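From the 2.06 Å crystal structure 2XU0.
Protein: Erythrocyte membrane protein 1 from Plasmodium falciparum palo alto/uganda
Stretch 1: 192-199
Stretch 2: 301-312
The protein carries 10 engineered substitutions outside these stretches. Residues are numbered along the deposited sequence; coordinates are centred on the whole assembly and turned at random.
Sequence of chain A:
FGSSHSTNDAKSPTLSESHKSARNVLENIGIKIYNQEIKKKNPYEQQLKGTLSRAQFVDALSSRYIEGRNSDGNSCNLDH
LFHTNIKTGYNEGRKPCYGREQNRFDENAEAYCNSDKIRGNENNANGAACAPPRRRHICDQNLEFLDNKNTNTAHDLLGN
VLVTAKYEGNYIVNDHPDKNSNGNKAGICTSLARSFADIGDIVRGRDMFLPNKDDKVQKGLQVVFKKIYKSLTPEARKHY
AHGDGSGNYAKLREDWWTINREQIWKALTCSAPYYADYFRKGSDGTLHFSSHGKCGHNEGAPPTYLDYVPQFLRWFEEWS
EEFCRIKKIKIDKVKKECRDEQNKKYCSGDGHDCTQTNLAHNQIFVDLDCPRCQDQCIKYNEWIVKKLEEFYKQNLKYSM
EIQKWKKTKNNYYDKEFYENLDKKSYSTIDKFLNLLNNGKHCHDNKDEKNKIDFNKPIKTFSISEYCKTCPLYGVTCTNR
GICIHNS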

# COMPACT_ATOMS: atom_id res chain seq x y z
N LEU A 192 -7.95 -3.89 -0.87
CA LEU A 192 -9.12 -3.11 -1.25
C LEU A 192 -9.18 -1.82 -0.45
O LEU A 192 -9.53 -0.78 -1.01
N ALA A 193 -8.87 -1.86 0.85
CA ALA A 193 -8.89 -0.63 1.69
C ALA A 193 -7.81 0.37 1.18
O ALA A 193 -8.03 1.58 1.18
N ARG A 194 -6.69 -0.16 0.67
CA ARG A 194 -5.63 0.68 0.13
C ARG A 194 -6.04 1.36 -1.15
O ARG A 194 -5.71 2.53 -1.32
N SER A 195 -6.79 0.66 -2.04
CA SER A 195 -7.30 1.23 -3.28
C SER A 195 -8.41 2.20 -2.99
O SER A 195 -8.49 3.24 -3.63
N PHE A 196 -9.31 1.86 -2.05
CA PHE A 196 -10.42 2.71 -1.60
C PHE A 196 -9.85 4.06 -1.17
O PHE A 196 -10.40 5.12 -1.52
N ALA A 197 -8.76 4.01 -0.39
CA ALA A 197 -8.06 5.23 0.10
C ALA A 197 -7.44 6.06 -1.05
O ALA A 197 -7.59 7.28 -1.07
N ASP A 198 -6.82 5.40 -2.04
CA ASP A 198 -6.27 6.09 -3.21
C ASP A 198 -7.39 6.74 -4.05
O ASP A 198 -7.22 7.86 -4.51
N ILE A 199 -8.55 6.03 -4.21
CA ILE A 199 -9.72 6.54 -4.94
C ILE A 199 -10.25 7.78 -4.28
O ILE A 199 -10.53 8.78 -4.95
N ALA A 301 -21.52 1.18 6.91
CA ALA A 301 -20.27 1.89 7.23
C ALA A 301 -19.01 1.09 6.93
O ALA A 301 -18.85 -0.01 7.45
N PRO A 302 -18.10 1.62 6.09
CA PRO A 302 -16.87 0.86 5.77
C PRO A 302 -16.10 0.42 7.01
O PRO A 302 -16.09 1.12 8.02
N PRO A 303 -15.43 -0.74 7.00
CA PRO A 303 -14.68 -1.14 8.21
C PRO A 303 -13.32 -0.43 8.28
O PRO A 303 -12.58 -0.64 9.24
N THR A 304 -12.98 0.35 7.25
CA THR A 304 -11.70 1.03 7.15
C THR A 304 -11.84 2.54 7.25
O THR A 304 -12.86 3.13 6.86
N TYR A 305 -10.74 3.15 7.70
CA TYR A 305 -10.56 4.60 7.82
C TYR A 305 -9.23 5.01 7.16
O TYR A 305 -8.72 6.08 7.44
N LEU A 306 -8.71 4.18 6.24
CA LEU A 306 -7.46 4.48 5.53
C LEU A 306 -7.63 5.71 4.65
O LEU A 306 -6.67 6.46 4.48
N ASP A 307 -8.86 5.96 4.17
CA ASP A 307 -9.14 7.16 3.37
C ASP A 307 -9.00 8.47 4.20
O ASP A 307 -9.16 9.57 3.67
N TYR A 308 -8.67 8.34 5.50
CA TYR A 308 -8.41 9.50 6.38
C TYR A 308 -6.96 9.49 6.86
O TYR A 308 -6.60 10.22 7.79
N VAL A 309 -6.14 8.67 6.22
CA VAL A 309 -4.70 8.55 6.55
C VAL A 309 -3.91 9.25 5.44
O VAL A 309 -4.14 8.92 4.27
N PRO A 310 -2.97 10.19 5.75
CA PRO A 310 -2.17 10.79 4.67
C PRO A 310 -1.61 9.73 3.72
O PRO A 310 -1.08 8.70 4.16
N GLN A 311 -1.72 10.00 2.43
CA GLN A 311 -1.31 9.10 1.35
C GLN A 311 0.13 8.60 1.43
O GLN A 311 0.37 7.41 1.23
N PHE A 312 1.09 9.50 1.74
CA PHE A 312 2.50 9.15 1.88
C PHE A 312 2.67 8.05 2.96
O PHE A 312 3.44 7.12 2.76

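Stretch 1 is part of a longer helix and meets an irregular segment with a short 3-10 turn at Leu306 and Asp307. Leu192 lies out of reach of that segment. Ala193 is the first to point toward it, and its methyl touches two neighbours: CB lies 3.7 Å from Thr304 OG1 and 3.8 Å from Leu306 CD1. Thr304, chi1 t, also uses OG1 to accept a hydrogen bond from Leu306 N at 3.1 Å, which ties together the two residues that Ala193 touches.

Arg194 directs its CA-to-CB bond away, yet the aliphatic start of its m, t, t chain still brushes Leu306, with CG 4.2 Å from CD1; its guanidinium is bonded elsewhere in the structure.

Phe196, chi1 t, points toward the loop and gives the helix its largest covered area here. Its ring reaches three residues, all approached obliquely: CD2 is 3.8 Å from Thr304 CG2, CZ is 4.1 Å from Pro302 CG, and CE2 is 3.5 Å from Asp307 OD2. That carboxylate, on a chi1 p side chain, finds its hydrogen bonds elsewhere in the structure.

One turn on from Ala193, Ala197 marks the closest backbone approach, its CA 3.9 Å from Asp307 CA. The methyl packs directly against the 3-10 turn: Ala197 CB is 3.7 Å from both Leu306 C and Asp307 N, and 3.9 Å from Leu306 CB. Leu306 itself is m, t.

Asp198 starts away, but with chi1 m its carboxylate comes back. Gln311, t, t with chi3 near 65°, extends from just after Pro310, which caps a helix, and its NE2 donates to Asp198 OD1 at 3.0 Å, the sole hydrogen bond across the contact. Ser195 and Ile199 are out of reach. Read as a pattern, two alanines and one phenylalanine point toward the segment, while one buried Asp-Gln hydrogen bond joins side chains whose CA-to-CB bonds do not.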

# COMPACT_ATOMS: atom_id res chain seq x y z
CB LEU A 192 -10.42 -3.91 -1.02
CG LEU A 192 -10.72 -5.07 -2.00
CD1 LEU A 192 -12.07 -5.73 -1.65
CD2 LEU A 192 -10.77 -4.59 -3.43
CB ALA A 193 -8.61 -1.00 3.13
CB ARG A 194 -4.34 -0.12 -0.06
CG ARG A 194 -3.73 -0.52 1.25
CD ARG A 194 -2.54 -1.34 0.93
NE ARG A 194 -1.77 -1.66 2.13
CZ ARG A 194 -1.19 -2.83 2.32
NH1 ARG A 194 -1.29 -3.79 1.42
NH2 ARG A 194 -0.49 -3.05 3.42
CB SER A 195 -7.77 0.12 -4.23
OG SER A 195 -6.64 -0.42 -4.87
CB PHE A 196 -11.09 2.07 -0.39
CG PHE A 196 -12.24 2.83 0.23
CD1 PHE A 196 -13.41 3.06 -0.49
CD2 PHE A 196 -12.20 3.18 1.57
CE1 PHE A 196 -14.53 3.65 0.14
CE2 PHE A 196 -13.31 3.79 2.19
CZ PHE A 196 -14.45 4.05 1.46
CB ALA A 197 -7.01 4.85 1.13
CB ASP A 198 -5.39 5.15 -4.07
CG ASP A 198 -3.99 4.89 -3.52
OD1 ASP A 198 -3.51 5.69 -2.68
OD2 ASP A 198 -3.36 3.91 -3.95
CB ILE A 199 -10.82 5.46 -5.19
CG1 ILE A 199 -10.31 4.44 -6.27
CG2 ILE A 199 -12.12 6.13 -5.65
CD1 ILE A 199 -11.03 2.99 -6.28
CB ALA A 301 -20.27 2.35 8.69
CB PRO A 302 -16.08 1.84 4.90
CG PRO A 302 -17.10 2.71 4.28
CD PRO A 302 -18.18 2.87 5.31
CB PRO A 303 -14.53 -2.65 8.05
CG PRO A 303 -14.55 -2.88 6.56
CD PRO A 303 -15.23 -1.71 5.90
CB THR A 304 -10.90 0.59 5.85
OG1 THR A 304 -9.64 1.26 5.83
CG2 THR A 304 -11.62 0.97 4.55
CB TYR A 305 -10.65 5.03 9.28
CG TYR A 305 -11.98 4.63 9.90
CD1 TYR A 305 -13.11 5.44 9.77
CD2 TYR A 305 -12.11 3.42 10.57
CE1 TYR A 305 -14.33 5.07 10.35
CE2 TYR A 305 -13.33 3.03 11.13
CZ TYR A 305 -14.42 3.89 11.07
OH TYR A 305 -15.60 3.49 11.65
CB LEU A 306 -6.93 3.30 4.73
CG LEU A 306 -6.25 2.15 5.50
CD1 LEU A 306 -5.72 1.10 4.52
CD2 LEU A 306 -5.10 2.62 6.36
CB ASP A 307 -10.51 7.04 2.66
CG ASP A 307 -11.71 6.71 3.54
OD1 ASP A 307 -11.56 5.93 4.51
OD2 ASP A 307 -12.83 7.15 3.19
CB TYR A 308 -9.45 9.62 7.51
CG TYR A 308 -10.81 9.94 6.93
CD1 TYR A 308 -11.15 11.25 6.60
CD2 TYR A 308 -11.66 8.92 6.50
CE1 TYR A 308 -12.34 11.54 5.94
CE2 TYR A 308 -12.82 9.20 5.78
CZ TYR A 308 -13.16 10.51 5.52
OH TYR A 308 -14.34 10.81 4.89
CB VAL A 309 -4.22 7.07 6.74
CG1 VAL A 309 -2.70 6.99 6.98
CG2 VAL A 309 -4.99 6.38 7.87
CB PRO A 310 -1.05 11.54 5.41
CG PRO A 310 -1.65 11.88 6.74
CD PRO A 310 -2.56 10.72 7.07
CB GLN A 311 -1.63 9.73 -0.02
CG GLN A 311 -1.33 8.81 -1.21
CD GLN A 311 -1.84 9.35 -2.48
OE1 GLN A 311 -1.39 10.40 -2.97
NE2 GLN A 311 -2.73 8.59 -3.12
CB PHE A 312 3.36 10.41 2.22
CG PHE A 312 4.72 9.99 2.75
CD1 PHE A 312 5.67 9.42 1.91
CD2 PHE A 312 5.00 10.05 4.12
CE1 PHE A 312 6.86 8.89 2.42
CE2 PHE A 312 6.20 9.55 4.62
CZ PHE A 312 7.13 8.99 3.77